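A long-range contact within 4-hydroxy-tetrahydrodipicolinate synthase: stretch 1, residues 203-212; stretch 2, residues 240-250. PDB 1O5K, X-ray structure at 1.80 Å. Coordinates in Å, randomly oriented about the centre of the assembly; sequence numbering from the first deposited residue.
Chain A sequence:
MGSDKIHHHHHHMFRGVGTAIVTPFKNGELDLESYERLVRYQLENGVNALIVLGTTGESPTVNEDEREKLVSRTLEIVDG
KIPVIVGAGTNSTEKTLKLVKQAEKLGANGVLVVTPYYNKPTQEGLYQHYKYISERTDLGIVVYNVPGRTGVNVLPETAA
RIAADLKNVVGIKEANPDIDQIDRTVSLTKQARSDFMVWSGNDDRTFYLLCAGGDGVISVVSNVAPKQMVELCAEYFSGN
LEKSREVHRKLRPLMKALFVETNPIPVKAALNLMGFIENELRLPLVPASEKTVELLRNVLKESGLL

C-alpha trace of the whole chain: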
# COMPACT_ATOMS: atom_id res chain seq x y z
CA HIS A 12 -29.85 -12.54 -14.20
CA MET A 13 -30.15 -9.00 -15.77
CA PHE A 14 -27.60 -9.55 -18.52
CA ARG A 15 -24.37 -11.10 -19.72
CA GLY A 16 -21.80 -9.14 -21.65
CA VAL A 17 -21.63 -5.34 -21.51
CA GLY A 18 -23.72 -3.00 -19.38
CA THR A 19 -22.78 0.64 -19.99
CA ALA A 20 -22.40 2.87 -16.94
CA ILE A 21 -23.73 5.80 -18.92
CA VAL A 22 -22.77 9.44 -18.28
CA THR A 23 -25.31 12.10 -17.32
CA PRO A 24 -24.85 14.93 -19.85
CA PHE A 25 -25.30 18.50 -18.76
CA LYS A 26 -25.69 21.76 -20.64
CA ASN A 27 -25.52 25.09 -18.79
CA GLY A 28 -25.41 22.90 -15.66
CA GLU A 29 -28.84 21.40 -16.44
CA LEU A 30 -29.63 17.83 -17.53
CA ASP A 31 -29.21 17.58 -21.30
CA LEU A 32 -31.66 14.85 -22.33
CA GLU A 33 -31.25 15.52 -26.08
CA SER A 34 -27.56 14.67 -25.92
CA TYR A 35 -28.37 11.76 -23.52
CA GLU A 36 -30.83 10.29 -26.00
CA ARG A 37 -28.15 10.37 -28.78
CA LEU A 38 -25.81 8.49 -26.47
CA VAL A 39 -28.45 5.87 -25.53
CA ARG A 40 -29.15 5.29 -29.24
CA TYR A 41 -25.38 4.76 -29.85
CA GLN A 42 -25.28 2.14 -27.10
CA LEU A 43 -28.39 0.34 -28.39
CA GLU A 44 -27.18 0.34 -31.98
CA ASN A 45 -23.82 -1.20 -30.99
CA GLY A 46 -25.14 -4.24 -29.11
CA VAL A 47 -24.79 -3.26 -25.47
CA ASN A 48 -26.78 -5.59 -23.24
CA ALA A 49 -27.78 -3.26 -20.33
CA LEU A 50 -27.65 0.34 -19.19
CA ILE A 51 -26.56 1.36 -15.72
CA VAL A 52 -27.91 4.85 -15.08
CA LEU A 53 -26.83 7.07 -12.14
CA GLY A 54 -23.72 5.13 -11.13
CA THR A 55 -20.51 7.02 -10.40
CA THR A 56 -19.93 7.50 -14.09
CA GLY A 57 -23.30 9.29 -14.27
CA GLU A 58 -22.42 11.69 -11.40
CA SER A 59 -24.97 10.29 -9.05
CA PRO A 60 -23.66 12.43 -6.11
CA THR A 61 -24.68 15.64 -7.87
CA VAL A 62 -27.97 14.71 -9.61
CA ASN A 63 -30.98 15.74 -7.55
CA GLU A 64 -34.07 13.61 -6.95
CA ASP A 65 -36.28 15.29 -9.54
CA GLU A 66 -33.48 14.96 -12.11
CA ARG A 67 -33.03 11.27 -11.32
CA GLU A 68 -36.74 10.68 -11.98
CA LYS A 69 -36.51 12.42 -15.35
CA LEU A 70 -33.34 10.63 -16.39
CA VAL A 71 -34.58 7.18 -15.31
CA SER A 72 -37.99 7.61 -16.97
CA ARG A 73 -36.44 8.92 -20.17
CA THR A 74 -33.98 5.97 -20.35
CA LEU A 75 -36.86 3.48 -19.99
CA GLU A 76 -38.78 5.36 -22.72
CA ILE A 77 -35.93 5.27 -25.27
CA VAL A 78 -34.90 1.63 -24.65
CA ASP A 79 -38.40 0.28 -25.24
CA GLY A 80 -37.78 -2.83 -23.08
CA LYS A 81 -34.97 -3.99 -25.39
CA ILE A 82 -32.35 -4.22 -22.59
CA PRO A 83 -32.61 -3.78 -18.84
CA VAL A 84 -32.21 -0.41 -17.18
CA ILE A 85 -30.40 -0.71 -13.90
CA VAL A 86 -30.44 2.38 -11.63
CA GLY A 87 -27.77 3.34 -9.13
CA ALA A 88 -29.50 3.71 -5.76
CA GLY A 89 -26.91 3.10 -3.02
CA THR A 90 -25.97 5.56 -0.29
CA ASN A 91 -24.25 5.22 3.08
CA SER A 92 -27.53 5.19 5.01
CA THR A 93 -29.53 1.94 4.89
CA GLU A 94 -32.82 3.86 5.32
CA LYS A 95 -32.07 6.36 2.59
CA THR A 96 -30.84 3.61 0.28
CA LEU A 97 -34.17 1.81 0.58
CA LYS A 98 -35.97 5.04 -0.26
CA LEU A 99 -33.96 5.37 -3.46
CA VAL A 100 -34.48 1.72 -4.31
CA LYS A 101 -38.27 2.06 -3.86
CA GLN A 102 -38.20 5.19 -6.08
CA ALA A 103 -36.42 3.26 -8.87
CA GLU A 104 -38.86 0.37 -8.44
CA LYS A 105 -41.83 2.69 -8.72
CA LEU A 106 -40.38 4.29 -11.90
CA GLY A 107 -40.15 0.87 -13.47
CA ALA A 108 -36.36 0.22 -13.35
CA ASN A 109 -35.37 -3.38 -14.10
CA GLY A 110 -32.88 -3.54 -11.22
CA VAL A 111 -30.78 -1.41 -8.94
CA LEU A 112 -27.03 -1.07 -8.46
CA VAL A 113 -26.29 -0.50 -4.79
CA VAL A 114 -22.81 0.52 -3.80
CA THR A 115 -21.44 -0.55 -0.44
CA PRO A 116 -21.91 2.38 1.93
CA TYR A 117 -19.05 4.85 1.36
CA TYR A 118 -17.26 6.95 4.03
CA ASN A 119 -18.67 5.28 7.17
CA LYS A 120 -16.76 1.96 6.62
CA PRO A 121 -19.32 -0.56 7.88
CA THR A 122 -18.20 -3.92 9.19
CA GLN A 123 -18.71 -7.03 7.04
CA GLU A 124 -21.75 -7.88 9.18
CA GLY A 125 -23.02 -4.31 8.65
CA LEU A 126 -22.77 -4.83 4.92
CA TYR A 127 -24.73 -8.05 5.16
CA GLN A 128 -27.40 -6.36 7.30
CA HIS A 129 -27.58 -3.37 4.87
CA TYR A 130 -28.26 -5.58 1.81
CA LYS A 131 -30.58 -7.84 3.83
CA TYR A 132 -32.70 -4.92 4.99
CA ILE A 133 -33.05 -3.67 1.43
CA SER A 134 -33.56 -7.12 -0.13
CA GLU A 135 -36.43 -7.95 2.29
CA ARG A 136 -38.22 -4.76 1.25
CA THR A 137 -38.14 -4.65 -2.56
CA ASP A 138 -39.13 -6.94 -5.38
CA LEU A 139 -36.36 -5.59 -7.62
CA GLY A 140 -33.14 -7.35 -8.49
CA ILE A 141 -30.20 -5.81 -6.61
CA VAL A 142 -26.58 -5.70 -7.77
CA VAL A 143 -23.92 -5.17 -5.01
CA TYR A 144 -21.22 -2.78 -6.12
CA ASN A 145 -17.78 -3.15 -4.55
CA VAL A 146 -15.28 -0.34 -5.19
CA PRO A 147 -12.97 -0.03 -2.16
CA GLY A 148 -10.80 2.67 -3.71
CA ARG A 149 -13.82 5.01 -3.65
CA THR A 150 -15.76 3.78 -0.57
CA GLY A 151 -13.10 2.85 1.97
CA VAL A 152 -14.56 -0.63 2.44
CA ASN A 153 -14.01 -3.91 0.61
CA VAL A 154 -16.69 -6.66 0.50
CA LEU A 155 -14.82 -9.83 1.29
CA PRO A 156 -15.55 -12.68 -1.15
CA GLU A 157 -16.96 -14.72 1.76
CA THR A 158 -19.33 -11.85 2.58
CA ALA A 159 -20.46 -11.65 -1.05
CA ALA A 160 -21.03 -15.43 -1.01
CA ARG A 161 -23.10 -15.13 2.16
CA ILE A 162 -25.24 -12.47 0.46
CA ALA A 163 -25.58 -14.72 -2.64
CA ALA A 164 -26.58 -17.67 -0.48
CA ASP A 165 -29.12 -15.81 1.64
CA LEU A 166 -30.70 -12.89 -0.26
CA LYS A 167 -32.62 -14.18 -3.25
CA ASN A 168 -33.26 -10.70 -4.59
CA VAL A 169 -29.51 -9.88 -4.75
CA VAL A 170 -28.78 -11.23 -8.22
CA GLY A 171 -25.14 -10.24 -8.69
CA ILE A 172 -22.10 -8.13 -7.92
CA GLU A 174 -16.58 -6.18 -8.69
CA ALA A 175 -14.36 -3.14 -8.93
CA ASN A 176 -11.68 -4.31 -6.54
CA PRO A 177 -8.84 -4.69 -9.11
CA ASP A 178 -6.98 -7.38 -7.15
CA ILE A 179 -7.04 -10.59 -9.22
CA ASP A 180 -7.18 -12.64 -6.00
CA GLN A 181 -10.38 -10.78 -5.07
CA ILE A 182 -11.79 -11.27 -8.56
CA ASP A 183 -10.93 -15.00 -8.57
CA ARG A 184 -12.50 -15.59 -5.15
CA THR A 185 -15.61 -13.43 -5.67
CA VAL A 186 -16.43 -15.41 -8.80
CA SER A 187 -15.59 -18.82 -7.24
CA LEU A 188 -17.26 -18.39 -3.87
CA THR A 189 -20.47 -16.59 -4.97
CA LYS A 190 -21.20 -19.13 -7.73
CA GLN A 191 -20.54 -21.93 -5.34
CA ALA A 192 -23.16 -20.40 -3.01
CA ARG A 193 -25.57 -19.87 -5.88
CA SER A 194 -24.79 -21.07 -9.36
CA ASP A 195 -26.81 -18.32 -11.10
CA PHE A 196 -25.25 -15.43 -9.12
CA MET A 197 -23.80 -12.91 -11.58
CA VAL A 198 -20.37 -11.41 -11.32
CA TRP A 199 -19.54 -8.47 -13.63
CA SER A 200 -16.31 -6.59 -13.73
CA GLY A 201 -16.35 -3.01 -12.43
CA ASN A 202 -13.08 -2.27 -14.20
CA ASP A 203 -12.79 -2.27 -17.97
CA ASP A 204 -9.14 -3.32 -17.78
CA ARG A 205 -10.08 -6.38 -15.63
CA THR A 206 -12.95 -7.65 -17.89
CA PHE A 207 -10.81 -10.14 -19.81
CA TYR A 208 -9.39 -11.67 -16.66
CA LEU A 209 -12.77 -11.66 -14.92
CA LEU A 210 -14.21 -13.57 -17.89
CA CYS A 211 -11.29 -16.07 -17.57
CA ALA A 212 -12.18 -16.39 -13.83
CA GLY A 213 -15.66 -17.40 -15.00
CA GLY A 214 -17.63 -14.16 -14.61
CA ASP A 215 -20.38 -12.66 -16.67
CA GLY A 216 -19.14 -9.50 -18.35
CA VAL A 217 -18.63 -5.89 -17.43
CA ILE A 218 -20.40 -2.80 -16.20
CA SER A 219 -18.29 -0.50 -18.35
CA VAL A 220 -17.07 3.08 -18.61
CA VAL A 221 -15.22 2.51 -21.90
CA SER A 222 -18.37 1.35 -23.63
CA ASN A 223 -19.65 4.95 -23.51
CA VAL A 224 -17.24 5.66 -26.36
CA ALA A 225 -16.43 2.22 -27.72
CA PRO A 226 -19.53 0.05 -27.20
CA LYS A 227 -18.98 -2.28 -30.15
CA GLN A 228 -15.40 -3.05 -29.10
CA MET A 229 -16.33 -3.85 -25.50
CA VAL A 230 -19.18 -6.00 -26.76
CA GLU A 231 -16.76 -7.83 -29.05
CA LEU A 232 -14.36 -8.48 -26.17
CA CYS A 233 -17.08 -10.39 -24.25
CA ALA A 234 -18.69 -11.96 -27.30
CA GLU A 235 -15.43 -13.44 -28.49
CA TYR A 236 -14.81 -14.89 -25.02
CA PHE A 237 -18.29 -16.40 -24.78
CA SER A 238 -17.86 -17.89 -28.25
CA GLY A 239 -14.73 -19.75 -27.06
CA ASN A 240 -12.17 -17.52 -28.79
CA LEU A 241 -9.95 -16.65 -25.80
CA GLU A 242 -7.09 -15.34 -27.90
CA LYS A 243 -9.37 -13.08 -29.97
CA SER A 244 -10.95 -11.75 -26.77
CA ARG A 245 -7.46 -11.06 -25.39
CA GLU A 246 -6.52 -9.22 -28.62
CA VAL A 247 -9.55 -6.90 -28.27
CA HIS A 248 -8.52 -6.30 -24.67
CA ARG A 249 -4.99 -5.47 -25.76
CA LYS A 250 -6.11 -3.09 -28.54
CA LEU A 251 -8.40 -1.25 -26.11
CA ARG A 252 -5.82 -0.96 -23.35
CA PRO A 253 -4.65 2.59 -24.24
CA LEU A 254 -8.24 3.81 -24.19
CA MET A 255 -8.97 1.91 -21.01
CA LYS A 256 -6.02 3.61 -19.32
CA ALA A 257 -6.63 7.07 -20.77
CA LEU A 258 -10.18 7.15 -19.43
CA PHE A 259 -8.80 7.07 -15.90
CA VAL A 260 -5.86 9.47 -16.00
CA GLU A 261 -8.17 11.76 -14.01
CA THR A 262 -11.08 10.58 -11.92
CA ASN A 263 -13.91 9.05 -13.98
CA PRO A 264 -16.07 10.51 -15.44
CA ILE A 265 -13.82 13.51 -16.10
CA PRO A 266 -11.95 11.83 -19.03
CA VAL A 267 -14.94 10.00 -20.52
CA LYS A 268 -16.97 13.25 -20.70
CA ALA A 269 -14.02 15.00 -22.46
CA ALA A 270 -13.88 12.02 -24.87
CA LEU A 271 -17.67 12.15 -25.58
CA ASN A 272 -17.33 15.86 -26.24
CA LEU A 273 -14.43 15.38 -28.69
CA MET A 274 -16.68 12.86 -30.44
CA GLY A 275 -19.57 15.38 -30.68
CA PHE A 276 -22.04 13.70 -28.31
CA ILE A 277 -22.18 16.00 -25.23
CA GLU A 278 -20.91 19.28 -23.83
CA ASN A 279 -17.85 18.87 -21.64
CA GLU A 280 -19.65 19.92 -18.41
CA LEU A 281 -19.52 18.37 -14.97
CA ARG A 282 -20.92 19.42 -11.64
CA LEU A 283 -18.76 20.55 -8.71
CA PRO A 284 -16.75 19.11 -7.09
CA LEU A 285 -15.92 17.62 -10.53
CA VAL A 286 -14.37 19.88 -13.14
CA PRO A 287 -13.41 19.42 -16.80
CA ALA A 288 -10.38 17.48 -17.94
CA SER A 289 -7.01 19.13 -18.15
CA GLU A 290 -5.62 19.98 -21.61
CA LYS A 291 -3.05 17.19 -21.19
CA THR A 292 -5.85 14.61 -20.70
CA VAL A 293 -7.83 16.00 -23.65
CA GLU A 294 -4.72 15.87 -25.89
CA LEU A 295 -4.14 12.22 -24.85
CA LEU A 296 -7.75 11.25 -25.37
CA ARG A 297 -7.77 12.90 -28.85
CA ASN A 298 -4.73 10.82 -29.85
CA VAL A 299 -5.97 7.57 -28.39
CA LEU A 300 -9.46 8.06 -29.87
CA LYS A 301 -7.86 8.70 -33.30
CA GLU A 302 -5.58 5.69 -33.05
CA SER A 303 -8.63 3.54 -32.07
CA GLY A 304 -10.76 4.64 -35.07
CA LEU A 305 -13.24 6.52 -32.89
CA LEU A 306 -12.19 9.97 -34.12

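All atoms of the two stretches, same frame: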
# COMPACT_ATOMS: atom_id res chain seq x y z
N ASP A 203 -12.96 -1.84 -16.56
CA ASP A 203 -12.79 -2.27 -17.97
C ASP A 203 -11.51 -3.09 -18.19
O ASP A 203 -11.53 -4.10 -18.89
CB ASP A 203 -12.78 -1.07 -18.88
CG ASP A 203 -14.15 -0.47 -18.98
OD1 ASP A 203 -15.09 -1.19 -19.36
OD2 ASP A 203 -14.38 0.68 -18.67
N ASP A 204 -10.41 -2.63 -17.60
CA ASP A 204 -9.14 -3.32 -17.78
C ASP A 204 -9.00 -4.61 -16.97
O ASP A 204 -7.96 -5.24 -17.00
CB ASP A 204 -7.94 -2.36 -17.54
CG ASP A 204 -7.76 -1.96 -16.08
OD1 ASP A 204 -8.53 -2.40 -15.18
OD2 ASP A 204 -6.83 -1.16 -15.75
N ARG A 205 -10.05 -5.02 -16.27
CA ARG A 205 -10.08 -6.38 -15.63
C ARG A 205 -11.10 -7.33 -16.29
O ARG A 205 -11.17 -8.49 -15.94
CB ARG A 205 -10.41 -6.27 -14.15
CG ARG A 205 -9.36 -5.50 -13.34
CD ARG A 205 -8.09 -6.25 -13.16
NE ARG A 205 -7.09 -5.60 -12.34
CZ ARG A 205 -6.24 -4.67 -12.75
NH1 ARG A 205 -6.28 -4.18 -14.01
NH2 ARG A 205 -5.32 -4.24 -11.91
N THR A 206 -11.87 -6.84 -17.27
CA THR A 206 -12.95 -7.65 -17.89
C THR A 206 -12.44 -8.99 -18.43
O THR A 206 -13.00 -10.05 -18.14
CB THR A 206 -13.62 -6.89 -19.01
OG1 THR A 206 -14.11 -5.65 -18.51
CG2 THR A 206 -14.84 -7.69 -19.53
N PHE A 207 -11.39 -8.94 -19.25
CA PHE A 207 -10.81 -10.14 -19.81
C PHE A 207 -10.49 -11.20 -18.73
O PHE A 207 -10.90 -12.36 -18.82
CB PHE A 207 -9.55 -9.83 -20.65
CG PHE A 207 -8.86 -11.06 -21.17
CD1 PHE A 207 -9.47 -11.84 -22.14
CD2 PHE A 207 -7.62 -11.48 -20.63
CE1 PHE A 207 -8.87 -12.98 -22.62
CE2 PHE A 207 -7.04 -12.67 -21.08
CZ PHE A 207 -7.67 -13.41 -22.06
N TYR A 208 -9.82 -10.76 -17.69
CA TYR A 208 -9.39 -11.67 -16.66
C TYR A 208 -10.58 -12.14 -15.80
O TYR A 208 -10.60 -13.29 -15.37
CB TYR A 208 -8.23 -11.10 -15.84
CG TYR A 208 -7.00 -10.96 -16.66
CD1 TYR A 208 -6.28 -12.07 -17.08
CD2 TYR A 208 -6.58 -9.68 -17.12
CE1 TYR A 208 -5.19 -11.94 -17.91
CE2 TYR A 208 -5.46 -9.56 -17.95
CZ TYR A 208 -4.78 -10.67 -18.34
OH TYR A 208 -3.67 -10.56 -19.17
N LEU A 209 -11.55 -11.27 -15.59
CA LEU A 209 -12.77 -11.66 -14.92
C LEU A 209 -13.57 -12.66 -15.72
O LEU A 209 -14.10 -13.60 -15.14
CB LEU A 209 -13.60 -10.44 -14.54
CG LEU A 209 -14.87 -10.80 -13.80
CD1 LEU A 209 -14.97 -9.80 -12.63
CD2 LEU A 209 -16.02 -10.75 -14.78
N LEU A 210 -13.64 -12.51 -17.06
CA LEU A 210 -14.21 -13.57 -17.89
C LEU A 210 -13.47 -14.91 -17.69
O LEU A 210 -14.11 -15.95 -17.54
CB LEU A 210 -14.23 -13.14 -19.38
CG LEU A 210 -15.21 -11.96 -19.64
CD1 LEU A 210 -14.94 -11.38 -20.97
CD2 LEU A 210 -16.67 -12.47 -19.54
N CYS A 211 -12.13 -14.88 -17.72
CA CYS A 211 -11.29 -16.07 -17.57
C CYS A 211 -11.55 -16.71 -16.20
O CYS A 211 -11.51 -17.96 -16.09
CB CYS A 211 -9.80 -15.73 -17.71
SG CYS A 211 -9.32 -15.33 -19.41
N ALA A 212 -11.85 -15.89 -15.19
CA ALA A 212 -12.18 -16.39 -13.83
C ALA A 212 -13.54 -17.09 -13.78
O ALA A 212 -13.86 -17.78 -12.80
CB ALA A 212 -12.18 -15.20 -12.85
N ASN A 240 -13.36 -18.02 -28.14
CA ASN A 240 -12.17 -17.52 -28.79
C ASN A 240 -11.37 -16.65 -27.79
O ASN A 240 -11.38 -15.43 -27.87
CB ASN A 240 -12.54 -16.75 -30.04
CG ASN A 240 -13.37 -17.61 -31.00
OD1 ASN A 240 -13.02 -18.75 -31.25
ND2 ASN A 240 -14.50 -17.09 -31.44
N LEU A 241 -10.67 -17.32 -26.88
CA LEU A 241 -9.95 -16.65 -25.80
C LEU A 241 -8.93 -15.69 -26.37
O LEU A 241 -8.84 -14.55 -25.95
CB LEU A 241 -9.24 -17.69 -24.92
CG LEU A 241 -8.56 -16.95 -23.74
CD1 LEU A 241 -8.75 -17.70 -22.54
CD2 LEU A 241 -7.10 -16.72 -24.01
N GLU A 242 -8.18 -16.17 -27.35
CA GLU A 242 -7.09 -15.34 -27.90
C GLU A 242 -7.63 -14.14 -28.63
O GLU A 242 -7.06 -13.08 -28.50
CB GLU A 242 -6.17 -16.17 -28.78
CG GLU A 242 -5.38 -17.24 -27.99
CD GLU A 242 -6.13 -18.53 -27.68
OE1 GLU A 242 -5.60 -19.32 -26.82
OE2 GLU A 242 -7.22 -18.79 -28.29
N LYS A 243 -8.78 -14.25 -29.30
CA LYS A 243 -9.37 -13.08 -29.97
C LYS A 243 -9.91 -12.11 -28.95
O LYS A 243 -9.77 -10.88 -29.11
CB LYS A 243 -10.48 -13.47 -30.94
CG LYS A 243 -10.04 -14.35 -32.09
CD LYS A 243 -11.18 -14.50 -33.12
CE LYS A 243 -10.72 -15.26 -34.32
NZ LYS A 243 -11.85 -15.56 -35.27
N SER A 244 -10.51 -12.61 -27.87
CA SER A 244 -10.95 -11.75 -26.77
C SER A 244 -9.75 -10.97 -26.19
O SER A 244 -9.83 -9.76 -25.99
CB SER A 244 -11.67 -12.54 -25.67
OG SER A 244 -12.14 -11.74 -24.59
N ARG A 245 -8.65 -11.68 -25.95
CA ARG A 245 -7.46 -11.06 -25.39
C ARG A 245 -6.92 -9.96 -26.33
O ARG A 245 -6.47 -8.89 -25.87
CB ARG A 245 -6.38 -12.11 -25.18
CG ARG A 245 -5.12 -11.52 -24.47
CD ARG A 245 -4.15 -12.62 -24.05
NE ARG A 245 -3.70 -13.34 -25.21
CZ ARG A 245 -3.50 -14.66 -25.31
NH1 ARG A 245 -3.72 -15.49 -24.30
NH2 ARG A 245 -3.10 -15.15 -26.45
N GLU A 246 -6.97 -10.22 -27.64
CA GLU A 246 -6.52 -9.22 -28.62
C GLU A 246 -7.38 -7.95 -28.58
O GLU A 246 -6.86 -6.83 -28.73
CB GLU A 246 -6.57 -9.77 -30.04
CG GLU A 246 -5.47 -10.75 -30.37
N VAL A 247 -8.69 -8.09 -28.42
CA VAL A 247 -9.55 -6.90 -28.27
C VAL A 247 -9.14 -6.14 -27.02
O VAL A 247 -9.04 -4.92 -26.99
CB VAL A 247 -11.07 -7.25 -28.18
CG1 VAL A 247 -11.87 -5.98 -27.93
CG2 VAL A 247 -11.53 -7.97 -29.43
N HIS A 248 -8.96 -6.87 -25.93
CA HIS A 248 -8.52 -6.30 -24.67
C HIS A 248 -7.21 -5.51 -24.85
O HIS A 248 -7.05 -4.37 -24.37
CB HIS A 248 -8.33 -7.44 -23.67
CG HIS A 248 -7.45 -7.11 -22.50
ND1 HIS A 248 -7.91 -6.42 -21.39
CD2 HIS A 248 -6.17 -7.44 -22.23
CE1 HIS A 248 -6.93 -6.33 -20.50
NE2 HIS A 248 -5.86 -6.92 -21.01
N ARG A 249 -6.28 -6.11 -25.54
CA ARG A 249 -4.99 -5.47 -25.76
C ARG A 249 -5.12 -4.22 -26.63
O ARG A 249 -4.50 -3.20 -26.34
CB ARG A 249 -4.00 -6.47 -26.37
CG ARG A 249 -3.68 -7.68 -25.40
CD ARG A 249 -2.75 -7.29 -24.29
NE ARG A 249 -2.55 -8.28 -23.20
CZ ARG A 249 -1.87 -9.43 -23.34
NH1 ARG A 249 -1.41 -9.83 -24.54
NH2 ARG A 249 -1.68 -10.20 -22.29
N LYS A 250 -5.95 -4.28 -27.65
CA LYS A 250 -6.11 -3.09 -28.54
C LYS A 250 -6.78 -1.90 -27.86
O LYS A 250 -6.51 -0.74 -28.20
CB LYS A 250 -6.86 -3.49 -29.78
CG LYS A 250 -6.00 -4.28 -30.76
CD LYS A 250 -6.79 -4.65 -32.01
CE LYS A 250 -5.98 -5.60 -32.89
NZ LYS A 250 -6.66 -5.96 -34.17
O HOH W 1 -10.22 -6.31 -20.15

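The two stretches form a compact, nearly antiparallel helix-helix contact in which the ring of Phe207 fills a hollow on the facing helix, with no direct hydrogen bond between the stretches and a single water joining them. The helices containing residues 206-212 and 241-250 run at 156° between their N-to-C directions, and their axes approach to 10.2 Å. The backbones lie closer at Phe207 and Arg245, whose CA atoms are 6.6 Å apart, than at Cys211 and Leu241, where the CA-CA distance is 8.4 Å. Main-chain i to i+4 hydrogen bonds run within each helix; none crosses between the stretches, and the Phe207 ring packs against backbone as well as side-chain atoms.

Phe207 contributes the largest buried area. Its CA-to-CB bond points toward the second helix, and with chi1 in the t rotamer the ring enters a knob-into-hole site made by Leu241, Ser244, Arg245 and His248, whose i, i+3, i+4, i+7 spacing places them on one face of the helix. Arg245 CA covers one face of the ring, and Phe207 CZ lies 3.6 Å from Arg245 CB; the arginine thus packs here through the base of its side chain, while its charged end leads away. Ser244 OG approaches the ring edge, 3.6 Å from Phe207 CD1, and is hydrogen-bonded elsewhere in the structure. Toward the N-terminal end of the second helix the packing becomes apolar: Phe207 CZ meets Leu241 CD2 at 3.9 Å, and Cys211 SG lies 4.0 Å from Leu241 CD1.

His248 is the second centre of the contact. Phe207 CB sits over its imidazole face, 4.1 Å from the ring centroid and 25° off the normal, in a CH-pi arrangement. The two rings themselves are near parallel, with planes at 28°, but are slid apart to a centroid separation of 5.6 Å and barely overlap. Tyr208 instead directs its edge toward the imidazole face in an offset edge-to-face pair, with planes at 85° and centroids 5.7 Å apart. Farther along, Tyr208 OH comes within 3.7 Å of Arg249 NH2, near the guanidinium plane.

The polar link is provided by water 1, which donates to Asp203 O at 2.9 Å, accepts from Phe207 N at 3.0 Å and lies 2.6 Å from His248 ND1. Phe207 N lies 4.9 Å from Asp203 O, too far for a direct i to i+4 bond, and the water bridges that gap. Asp203 O also accepts from Thr206 OG1 at 3.0 Å.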